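Putative protease (Parabacteroides distasonis ATCC 8503, PDB 3KD4) is of unknown function but is probably an exported hydrolase, possibly a protease. Local coordinates at residues S305-Y311 / I325-K331; L346-G351 / I365-I370; F417-I423 / E473-F479. The contacts are given in a common frame with arbitrary orientation. Where two conformers were deposited one is given. Residues are numbered along the deposited sequence.

Contact 1: S305-Y311 / I325-K331; sequences SEVLAVY and IQTLAVK
A classic beta bulge can be absorbed where strand pairing begins. Strands 305-312 and 327-334 adjoin in a five-stranded antiparallel sheet, 353-357 flanking the former; the segment axes pass 4.5 Å apart at 153°. I325 packs CD1 on A309 CB (3.6 Å) and CG1 on Y311 CE2 (3.7 Å). Q326 (phi/psi -101/-32) and T327 form the bulge opposite V310: Q326 N donates to V310 O at 2.7 Å, T327 N only weakly to it at 3.4 Å, and T327 O accepts V310 N (2.9 Å). L328 stands opposite A309, non-hydrogen-bonded. A329 pairs with L308 (L308 N to A329 O 2.8 Å, A329 N to L308 O 3.1 Å). V330 faces V307, CA atoms 4.5 Å apart. K331 pairs with E306 (K331 N to E306 O 2.9 Å, E306 N to K331 O 3.0 Å), and a salt bridge joins their side chains, its hydrogen bond weak (K331 NZ to E306 OE1 3.3 Å); E306 OE2 bonds S359. Pairing thus rests on main-chain bonds, with one ion pair at its end.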
loop_
_atom_site.group_PDB
_atom_site.type_symbol
_atom_site.label_atom_id
_atom_site.label_comp_id
_atom_site.label_asym_id
_atom_site.label_seq_id
_atom_site.Cartn_x
_atom_site.Cartn_y
_atom_site.Cartn_z
ATOM N N SER A 305 25.514 -1.160 0.844
ATOM C CA SER A 305 24.063 -1.140 0.903
ATOM C C SER A 305 23.534 0.124 1.576
ATOM O O SER A 305 24.204 0.766 2.408
ATOM C CB SER A 305 23.524 -2.381 1.660
ATOM O OG SER A 305 23.954 -3.591 1.010
ATOM N N GLU A 306 22.310 0.470 1.225
ATOM C CA GLU A 306 21.628 1.629 1.809
ATOM C C GLU A 306 20.118 1.405 1.880
ATOM O O GLU A 306 19.539 0.767 0.995
ATOM C CB GLU A 306 21.855 2.836 0.905
ATOM C CG GLU A 306 22.855 3.834 1.367
ATOM C CD GLU A 306 22.784 5.132 0.530
ATOM O OE1 GLU A 306 23.126 5.064 -0.656
ATOM O OE2 GLU A 306 22.353 6.176 1.074
ATOM N N VAL A 307 19.475 1.999 2.878
ATOM C CA VAL A 307 18.019 1.998 2.981
ATOM C C VAL A 307 17.463 3.028 1.988
ATOM O O VAL A 307 18.060 4.096 1.755
ATOM C CB VAL A 307 17.557 2.264 4.441
ATOM C CG1 VAL A 307 16.037 2.349 4.534
ATOM C CG2 VAL A 307 18.109 1.165 5.386
ATOM N N LEU A 308 16.333 2.683 1.377
ATOM C CA LEU A 308 15.629 3.555 0.449
ATOM C C LEU A 308 14.225 3.803 0.955
ATOM O O LEU A 308 13.569 2.900 1.476
ATOM C CB LEU A 308 15.522 2.890 -0.933
ATOM C CG LEU A 308 16.792 2.299 -1.554
ATOM C CD1 LEU A 308 16.470 1.718 -2.957
ATOM C CD2 LEU A 308 17.902 3.372 -1.638
ATOM N N ALA A 309 13.770 5.022 0.764
ATOM C CA ALA A 309 12.401 5.413 1.015
ATOM C C ALA A 309 11.663 5.535 -0.326
ATOM O O ALA A 309 12.207 6.075 -1.295
ATOM C CB ALA A 309 12.354 6.738 1.787
ATOM N N VAL A 310 10.429 5.036 -0.368
ATOM C CA VAL A 310 9.588 5.109 -1.557
ATOM C C VAL A 310 8.410 6.027 -1.281
ATOM O O VAL A 310 7.645 5.809 -0.313
ATOM C CB VAL A 310 9.056 3.683 -1.952
ATOM C CG1 VAL A 310 8.280 3.714 -3.290
ATOM C CG2 VAL A 310 10.231 2.661 -2.008
ATOM N N TYR A 311 8.295 7.066 -2.100
ATOM C CA TYR A 311 7.231 8.043 -2.032
ATOM C C TYR A 311 6.332 7.924 -3.249
ATOM O O TYR A 311 6.773 7.473 -4.317
ATOM C CB TYR A 311 7.800 9.460 -2.124
ATOM C CG TYR A 311 8.699 9.885 -1.009
ATOM C CD1 TYR A 311 10.069 9.657 -1.056
ATOM C CD2 TYR A 311 8.179 10.523 0.097
ATOM C CE1 TYR A 311 10.897 10.109 -0.008
ATOM C CE2 TYR A 311 8.980 10.946 1.109
ATOM C CZ TYR A 311 10.325 10.743 1.058
ATOM O OH TYR A 311 11.062 11.161 2.133
ATOM N N ILE A 325 6.228 8.666 3.246
ATOM C CA ILE A 325 6.895 7.436 2.794
ATOM C C ILE A 325 5.865 6.291 2.788
ATOM O O ILE A 325 5.171 6.097 3.782
ATOM C CB ILE A 325 8.092 7.082 3.657
ATOM C CG1 ILE A 325 9.167 8.181 3.552
ATOM C CG2 ILE A 325 8.691 5.678 3.286
ATOM C CD1 ILE A 325 10.345 8.019 4.547
ATOM N N GLN A 326 5.769 5.556 1.675
ATOM C CA GLN A 326 4.843 4.434 1.543
ATOM C C GLN A 326 5.480 3.096 1.715
ATOM O O GLN A 326 4.817 2.193 2.177
ATOM C CB GLN A 326 4.024 4.497 0.214
ATOM C CG GLN A 326 4.808 4.487 -1.076
ATOM C CD GLN A 326 3.911 4.460 -2.359
ATOM O OE1 GLN A 326 2.942 5.232 -2.466
ATOM N NE2 GLN A 326 4.259 3.562 -3.341
ATOM N N THR A 327 6.748 2.920 1.340
ATOM C CA THR A 327 7.439 1.643 1.451
ATOM C C THR A 327 8.929 1.886 1.718
ATOM O O THR A 327 9.432 2.940 1.361
ATOM C CB THR A 327 7.316 0.858 0.115
ATOM O OG1 THR A 327 5.959 0.894 -0.334
ATOM C CG2 THR A 327 7.765 -0.593 0.251
ATOM N N LEU A 328 9.603 0.880 2.277
ATOM C CA LEU A 328 11.036 0.873 2.439
ATOM C C LEU A 328 11.650 -0.279 1.651
ATOM O O LEU A 328 11.008 -1.288 1.398
ATOM C CB LEU A 328 11.393 0.753 3.888
ATOM C CG LEU A 328 10.803 1.852 4.779
ATOM C CD1 LEU A 328 10.846 1.372 6.201
ATOM C CD2 LEU A 328 11.534 3.188 4.590
ATOM N N ALA A 329 12.886 -0.086 1.218
ATOM C CA ALA A 329 13.641 -1.104 0.532
ATOM C C ALA A 329 15.104 -0.920 0.896
ATOM O O ALA A 329 15.495 0.051 1.574
ATOM C CB ALA A 329 13.400 -0.990 -1.002
ATOM N N VAL A 330 15.916 -1.859 0.454
ATOM C CA VAL A 330 17.339 -1.792 0.625
ATOM C C VAL A 330 17.968 -1.976 -0.751
ATOM O O VAL A 330 17.570 -2.855 -1.521
ATOM C CB VAL A 330 17.815 -2.856 1.619
ATOM C CG1 VAL A 330 19.364 -2.895 1.741
ATOM C CG2 VAL A 330 17.165 -2.606 2.992
ATOM N N LYS A 331 18.935 -1.122 -1.054
ATOM C CA LYS A 331 19.753 -1.225 -2.246
ATOM C C LYS A 331 21.042 -1.963 -1.854
ATOM O O LYS A 331 21.671 -1.595 -0.862
ATOM C CB LYS A 331 20.072 0.209 -2.708
ATOM C CG LYS A 331 21.171 0.395 -3.689
ATOM C CD LYS A 331 21.227 1.872 -4.156
ATOM C CE LYS A 331 21.810 2.863 -3.146
ATOM N NZ LYS A 331 23.276 3.093 -3.288
#

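Contact 2: L346-G351 / I365-I370; sequences LTNRGG and IETTPI
A short helical turn can be tied to an irregular segment by one direct bond and several waters, as here. L346-R349 forms a weakly bonded helical turn, which G350 N closes on L346 O at 3.0 Å; G350, a positive-phi glycine (50/-128), ends it. G350 CA lies 4.1 Å from T367 CA and 3.4 Å from T367 OG1, so close that a CB would clash with that hydroxyl. Segment 365-370 belongs to no strand until I370. T368 N donates to T347 O at 2.9 Å, nearly straight, and T347 CA approaches E366 O at 3.3 Å.

Side-chain rotamers set the rest. I365 (m, m) points at the turn and lays CG2 4.0 Å from CB of L346 (m, t) and 3.8 Å from T347 CG2. T347 in the p rotamer gives OG1 to water 1 (2.7 Å), which also donates to N348 OD1 (2.6 Å) and T368 O (2.7 Å); N348 (m) starts away, but its OD1 reaches I370 CD1 at 3.5 Å. T367 (m) holds water 4 at 2.7 Å from OG1, shared with I365 O (2.8 Å).

The R349 guanidinium forms salt bridges with D353 and E418. L346 packs on strand 305-312 and, with I365, on Y340 of strand 337-341; the contact thus links this turn to the lead-in of strand 370-380, beside 423-433.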
loop_
_atom_site.group_PDB
_atom_site.type_symbol
_atom_site.label_atom_id
_atom_site.label_comp_id
_atom_site.label_asym_id
_atom_site.label_seq_id
_atom_site.Cartn_x
_atom_site.Cartn_y
_atom_site.Cartn_z
ATOM N N LEU A 346 10.774 -3.365 -6.509
ATOM C CA LEU A 346 10.638 -1.946 -6.860
ATOM C C LEU A 346 10.418 -1.752 -8.343
ATOM O O LEU A 346 9.741 -0.814 -8.742
ATOM C CB LEU A 346 11.858 -1.123 -6.429
ATOM C CG LEU A 346 12.062 -0.864 -4.951
ATOM C CD1 LEU A 346 13.322 0.013 -4.785
ATOM C CD2 LEU A 346 10.865 -0.176 -4.321
ATOM N N THR A 347 10.948 -2.659 -9.153
ATOM C CA THR A 347 10.808 -2.576 -10.607
ATOM C C THR A 347 9.390 -2.939 -11.118
ATOM O O THR A 347 9.101 -2.786 -12.311
ATOM C CB THR A 347 11.876 -3.446 -11.291
ATOM O OG1 THR A 347 11.755 -4.805 -10.821
ATOM C CG2 THR A 347 13.297 -2.896 -10.979
ATOM N N ASN A 348 8.494 -3.386 -10.233
ATOM C CA ASN A 348 7.096 -3.585 -10.638
ATOM C C ASN A 348 6.416 -2.270 -10.936
ATOM O O ASN A 348 5.753 -2.114 -11.952
ATOM C CB ASN A 348 6.288 -4.372 -9.595
ATOM C CG ASN A 348 6.602 -5.835 -9.598
ATOM O OD1 ASN A 348 7.535 -6.295 -10.259
ATOM N ND2 ASN A 348 5.806 -6.591 -8.876
ATOM N N ARG A 349 6.569 -1.301 -10.045
ATOM C CA ARG A 349 5.956 0.005 -10.263
ATOM C C ARG A 349 6.928 0.984 -10.914
ATOM O O ARG A 349 6.528 1.993 -11.487
ATOM C CB ARG A 349 5.409 0.550 -8.942
ATOM C CG ARG A 349 4.270 -0.305 -8.318
ATOM C CD ARG A 349 3.875 0.217 -6.939
ATOM N NE ARG A 349 3.573 1.642 -7.000
ATOM C CZ ARG A 349 2.452 2.157 -7.507
ATOM N NH1 ARG A 349 1.483 1.369 -7.969
ATOM N NH2 ARG A 349 2.281 3.475 -7.554
ATOM N N GLY A 350 8.223 0.713 -10.808
ATOM C CA GLY A 350 9.226 1.535 -11.448
ATOM C C GLY A 350 9.059 3.007 -11.169
ATOM O O GLY A 350 8.935 3.433 -10.009
ATOM N N GLY A 351 9.032 3.779 -12.257
ATOM C CA GLY A 351 8.888 5.213 -12.212
ATOM C C GLY A 351 7.508 5.763 -11.842
ATOM O O GLY A 351 7.343 6.971 -11.809
ATOM N N ILE A 365 14.261 4.261 -10.884
ATOM C CA ILE A 365 14.066 2.808 -10.891
ATOM C C ILE A 365 13.445 2.447 -12.240
ATOM O O ILE A 365 12.503 3.094 -12.680
ATOM C CB ILE A 365 13.109 2.303 -9.779
ATOM C CG1 ILE A 365 13.592 2.739 -8.373
ATOM C CG2 ILE A 365 12.959 0.747 -9.835
ATOM C CD1 ILE A 365 14.846 2.044 -7.948
ATOM N N GLU A 366 13.994 1.435 -12.894
ATOM C CA GLU A 366 13.425 0.956 -14.165
ATOM C C GLU A 366 12.154 0.144 -13.901
ATOM O O GLU A 366 11.935 -0.355 -12.778
ATOM C CB GLU A 366 14.427 0.116 -14.945
ATOM C CG GLU A 366 14.715 -1.232 -14.309
ATOM C CD GLU A 366 15.862 -2.008 -15.008
ATOM O OE1 GLU A 366 16.409 -1.538 -16.040
ATOM O OE2 GLU A 366 16.230 -3.080 -14.473
ATOM N N THR A 367 11.308 0.079 -14.920
ATOM C CA THR A 367 10.061 -0.658 -14.865
ATOM C C THR A 367 10.317 -1.956 -15.617
ATOM O O THR A 367 10.647 -1.911 -16.788
ATOM C CB THR A 367 8.922 0.130 -15.505
ATOM O OG1 THR A 367 8.796 1.421 -14.851
ATOM C CG2 THR A 367 7.609 -0.642 -15.370
ATOM N N THR A 368 10.253 -3.091 -14.928
ATOM C CA THR A 368 10.637 -4.394 -15.485
ATOM C C THR A 368 9.423 -5.322 -15.433
ATOM O O THR A 368 8.826 -5.474 -14.378
ATOM C CB THR A 368 11.774 -5.062 -14.657
ATOM O OG1 THR A 368 12.906 -4.200 -14.592
ATOM C CG2 THR A 368 12.205 -6.376 -15.273
ATOM N N PRO A 369 9.042 -5.936 -16.572
ATOM C CA PRO A 369 7.980 -6.940 -16.534
ATOM C C PRO A 369 8.302 -8.151 -15.683
ATOM O O PRO A 369 9.425 -8.633 -15.690
ATOM C CB PRO A 369 7.847 -7.383 -17.997
ATOM C CG PRO A 369 8.484 -6.307 -18.788
ATOM C CD PRO A 369 9.525 -5.683 -17.942
ATOM N N ILE A 370 7.310 -8.653 -14.964
ATOM C CA ILE A 370 7.415 -9.960 -14.342
ATOM C C ILE A 370 7.314 -10.964 -15.478
ATOM O O ILE A 370 6.513 -10.791 -16.425
ATOM C CB ILE A 370 6.284 -10.209 -13.333
ATOM C CG1 ILE A 370 6.463 -9.305 -12.113
ATOM C CG2 ILE A 370 6.211 -11.690 -12.899
ATOM C CD1 ILE A 370 7.744 -9.585 -11.303
HETATM O O HOH W 1 9.640 -6.121 -11.849
HETATM O O HOH W 2 6.491 -3.849 -14.168
HETATM O O HOH W 3 6.628 3.105 -14.683
HETATM O O HOH W 4 10.683 3.380 -14.817
#

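Contact 3: F417-I423 / E473-F479; sequences FELPSLI and ELNKQQF
When two chain segments pair at both ends but differ in length between, the strands part and rejoin in a new register. Here F417 pairs with F479 and E418 with Q478, antiparallel; farther on I423 pairs with L474, one residue out of step, because P420-L422 spans the gap opposite only N475 and K476.

Five main-chain bonds hold the pairing. F417 N donates to F479 O and F479 N to F417 O, both at 2.8 Å; L419 N reaches Q477 O at 2.9 Å; beyond the gap L474 N gives to I423 O (2.9 Å) and I423 N to L474 O (3.3 Å). The backbones of E418, E473 and N475 bond F192, K454 and F452. L422 O accepts S421 OG (2.7 Å) and probably I370 N, while K476 O, buried here, finds no partner. Q478 NE2 donates to E418 OE1 at 2.7 Å and weakly to a glycerol, probably from the crystallisation liquor; E418 OE2 is held by R349 and the backbone of K195. N475 ND2 bonds E473 OE2 (3.2 Å); K476, in cation-pi contact with F452, bonds Q478 O weakly (NZ to O 2.9 Å).

Leucines plug the gap: L419 (m, t) sets CD1 3.7 Å from L474 CD1, and L422 CD2 lies 3.3 Å from K476 N. F417 and F479 pack on V487 of helix 481-495, F417 edge-to-face with Y484. Within the DUF3858 region this joins a two-stranded antiparallel sheet to two adjacent interior strands, 423-433 and 465-474, of a five-stranded mixed sheet.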
loop_
_atom_site.group_PDB
_atom_site.type_symbol
_atom_site.label_atom_id
_atom_site.label_comp_id
_atom_site.label_asym_id
_atom_site.label_seq_id
_atom_site.Cartn_x
_atom_site.Cartn_y
_atom_site.Cartn_z
ATOM N N PHE A 417 -7.138 3.033 -14.531
ATOM C CA PHE A 417 -6.987 1.617 -14.300
ATOM C C PHE A 417 -5.496 1.300 -14.191
ATOM O O PHE A 417 -4.735 1.695 -15.065
ATOM C CB PHE A 417 -7.602 0.898 -15.496
ATOM C CG PHE A 417 -7.561 -0.574 -15.397
ATOM C CD1 PHE A 417 -8.229 -1.218 -14.386
ATOM C CD2 PHE A 417 -6.867 -1.327 -16.320
ATOM C CE1 PHE A 417 -8.198 -2.605 -14.288
ATOM C CE2 PHE A 417 -6.848 -2.741 -16.228
ATOM C CZ PHE A 417 -7.504 -3.355 -15.200
ATOM N N GLU A 418 -5.078 0.608 -13.143
ATOM C CA GLU A 418 -3.643 0.340 -12.913
ATOM C C GLU A 418 -3.371 -1.105 -12.661
ATOM O O GLU A 418 -4.048 -1.730 -11.857
ATOM C CB GLU A 418 -3.146 1.157 -11.689
ATOM C CG GLU A 418 -1.624 1.141 -11.465
ATOM C CD GLU A 418 -1.220 2.042 -10.324
ATOM O OE1 GLU A 418 -0.906 3.201 -10.605
ATOM O OE2 GLU A 418 -1.264 1.614 -9.154
ATOM N N LEU A 419 -2.354 -1.640 -13.330
ATOM C CA LEU A 419 -1.936 -3.016 -13.142
ATOM C C LEU A 419 -0.857 -3.089 -12.064
ATOM O O LEU A 419 -0.094 -2.140 -11.893
ATOM C CB LEU A 419 -1.349 -3.548 -14.440
ATOM C CG LEU A 419 -2.190 -3.440 -15.711
ATOM C CD1 LEU A 419 -1.394 -4.121 -16.819
ATOM C CD2 LEU A 419 -3.553 -4.114 -15.521
ATOM N N PRO A 420 -0.764 -4.222 -11.348
ATOM C CA PRO A 420 0.273 -4.348 -10.324
ATOM C C PRO A 420 1.691 -4.257 -10.908
ATOM O O PRO A 420 2.587 -3.720 -10.263
ATOM C CB PRO A 420 0.022 -5.746 -9.742
ATOM C CG PRO A 420 -1.322 -6.136 -10.159
ATOM C CD PRO A 420 -1.640 -5.405 -11.407
ATOM N N SER A 421 1.866 -4.742 -12.140
ATOM C CA SER A 421 3.166 -4.714 -12.829
ATOM C C SER A 421 2.957 -4.904 -14.313
ATOM O O SER A 421 1.883 -5.307 -14.745
ATOM C CB SER A 421 4.078 -5.841 -12.346
ATOM O OG SER A 421 3.662 -7.115 -12.850
ATOM N N LEU A 422 3.987 -4.643 -15.094
ATOM C CA LEU A 422 4.013 -5.155 -16.457
ATOM C C LEU A 422 4.231 -6.663 -16.330
ATOM O O LEU A 422 4.733 -7.148 -15.294
ATOM C CB LEU A 422 5.111 -4.528 -17.288
ATOM C CG LEU A 422 5.047 -3.003 -17.369
ATOM C CD1 LEU A 422 6.194 -2.507 -18.285
ATOM C CD2 LEU A 422 3.704 -2.526 -17.860
ATOM N N ILE A 423 3.849 -7.416 -17.364
ATOM C CA ILE A 423 3.954 -8.845 -17.258
ATOM C C ILE A 423 4.075 -9.477 -18.638
ATOM O O ILE A 423 3.586 -8.924 -19.668
ATOM C CB ILE A 423 2.727 -9.425 -16.491
ATOM C CG1 ILE A 423 3.032 -10.838 -15.981
ATOM C CG2 ILE A 423 1.456 -9.361 -17.392
ATOM C CD1 ILE A 423 2.475 -11.146 -14.608
ATOM N N GLU A 473 1.304 -10.536 -23.063
ATOM C CA GLU A 473 2.203 -9.486 -22.618
ATOM C C GLU A 473 1.387 -8.227 -22.406
ATOM O O GLU A 473 0.510 -7.902 -23.219
ATOM C CB GLU A 473 3.331 -9.235 -23.607
ATOM C CG GLU A 473 2.845 -8.796 -24.966
ATOM C CD GLU A 473 3.977 -8.542 -25.962
ATOM O OE1 GLU A 473 4.967 -9.322 -25.976
ATOM O OE2 GLU A 473 3.850 -7.567 -26.741
ATOM N N LEU A 474 1.626 -7.561 -21.281
ATOM C CA LEU A 474 1.021 -6.297 -21.012
ATOM C C LEU A 474 2.174 -5.313 -20.784
ATOM O O LEU A 474 3.027 -5.518 -19.906
ATOM C CB LEU A 474 0.057 -6.395 -19.820
ATOM C CG LEU A 474 -1.169 -7.297 -19.934
ATOM C CD1 LEU A 474 -1.979 -7.298 -18.600
ATOM C CD2 LEU A 474 -2.094 -6.904 -21.104
ATOM N N ASN A 475 2.209 -4.262 -21.605
ATOM C CA ASN A 475 3.371 -3.367 -21.694
ATOM C C ASN A 475 3.148 -1.935 -21.209
ATOM O O ASN A 475 3.972 -1.094 -21.421
ATOM C CB ASN A 475 3.855 -3.320 -23.129
ATOM C CG ASN A 475 4.157 -4.698 -23.689
ATOM O OD1 ASN A 475 4.839 -5.513 -23.046
ATOM N ND2 ASN A 475 3.658 -4.970 -24.911
ATOM N N LYS A 476 2.031 -1.664 -20.565
ATOM C CA LYS A 476 1.740 -0.339 -19.998
ATOM C C LYS A 476 1.061 -0.620 -18.656
ATOM O O LYS A 476 0.382 -1.619 -18.509
ATOM C CB LYS A 476 0.834 0.447 -20.956
ATOM C CG LYS A 476 0.470 1.839 -20.539
ATOM C CD LYS A 476 -0.252 2.555 -21.693
ATOM C CE LYS A 476 -0.949 3.870 -21.315
ATOM N NZ LYS A 476 -0.177 4.737 -20.360
ATOM N N GLN A 477 1.270 0.258 -17.676
ATOM C CA GLN A 477 0.759 0.083 -16.329
ATOM C C GLN A 477 -0.550 0.805 -16.030
ATOM O O GLN A 477 -1.333 0.320 -15.235
ATOM C CB GLN A 477 1.770 0.644 -15.342
ATOM C CG GLN A 477 2.958 -0.190 -15.164
ATOM C CD GLN A 477 4.015 0.509 -14.387
ATOM O OE1 GLN A 477 4.269 0.132 -13.241
ATOM N NE2 GLN A 477 4.643 1.568 -14.996
ATOM N N GLN A 478 -0.735 1.993 -16.586
ATOM C CA GLN A 478 -1.911 2.792 -16.293
ATOM C C GLN A 478 -2.671 3.155 -17.530
ATOM O O GLN A 478 -2.085 3.504 -18.554
ATOM C CB GLN A 478 -1.549 4.091 -15.593
ATOM C CG GLN A 478 -0.863 3.899 -14.253
ATOM C CD GLN A 478 -0.579 5.240 -13.579
ATOM O OE1 GLN A 478 -0.154 6.178 -14.239
ATOM N NE2 GLN A 478 -0.795 5.325 -12.278
ATOM N N PHE A 479 -3.987 3.144 -17.394
ATOM C CA PHE A 479 -4.889 3.289 -18.516
ATOM C C PHE A 479 -6.023 4.246 -18.155
ATOM O O PHE A 479 -6.641 4.139 -17.086
ATOM C CB PHE A 479 -5.473 1.922 -18.906
ATOM C CG PHE A 479 -4.450 0.914 -19.273
ATOM C CD1 PHE A 479 -3.812 0.157 -18.281
ATOM C CD2 PHE A 479 -4.088 0.731 -20.602
ATOM C CE1 PHE A 479 -2.837 -0.762 -18.615
ATOM C CE2 PHE A 479 -3.096 -0.198 -20.964
ATOM C CZ PHE A 479 -2.481 -0.960 -19.973
#

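The three contacts illustrate how chemistry follows place in the fold. Contacts 1 and 3 are partly buried strand pairings governed by backbone bonds, the former continuous apart from its bulge, the latter interrupted; contact 2 is a surface contact in which waters mediate most of the polar links. Contact 2 also bridges the other two, whose nearest atoms are about 8 Å apart. Its L346 packs CD2 on V310 CG2 at 3.7 Å, an apolar join to contact 1. Toward contact 3 the join is polar: R349 NH1 meets E418 OE2 in a 3.0 Å salt bridge, and I370 N lies 3.0 Å from L422 O, probably hydrogen-bonded where strands 370-380 and 423-433 begin side by side.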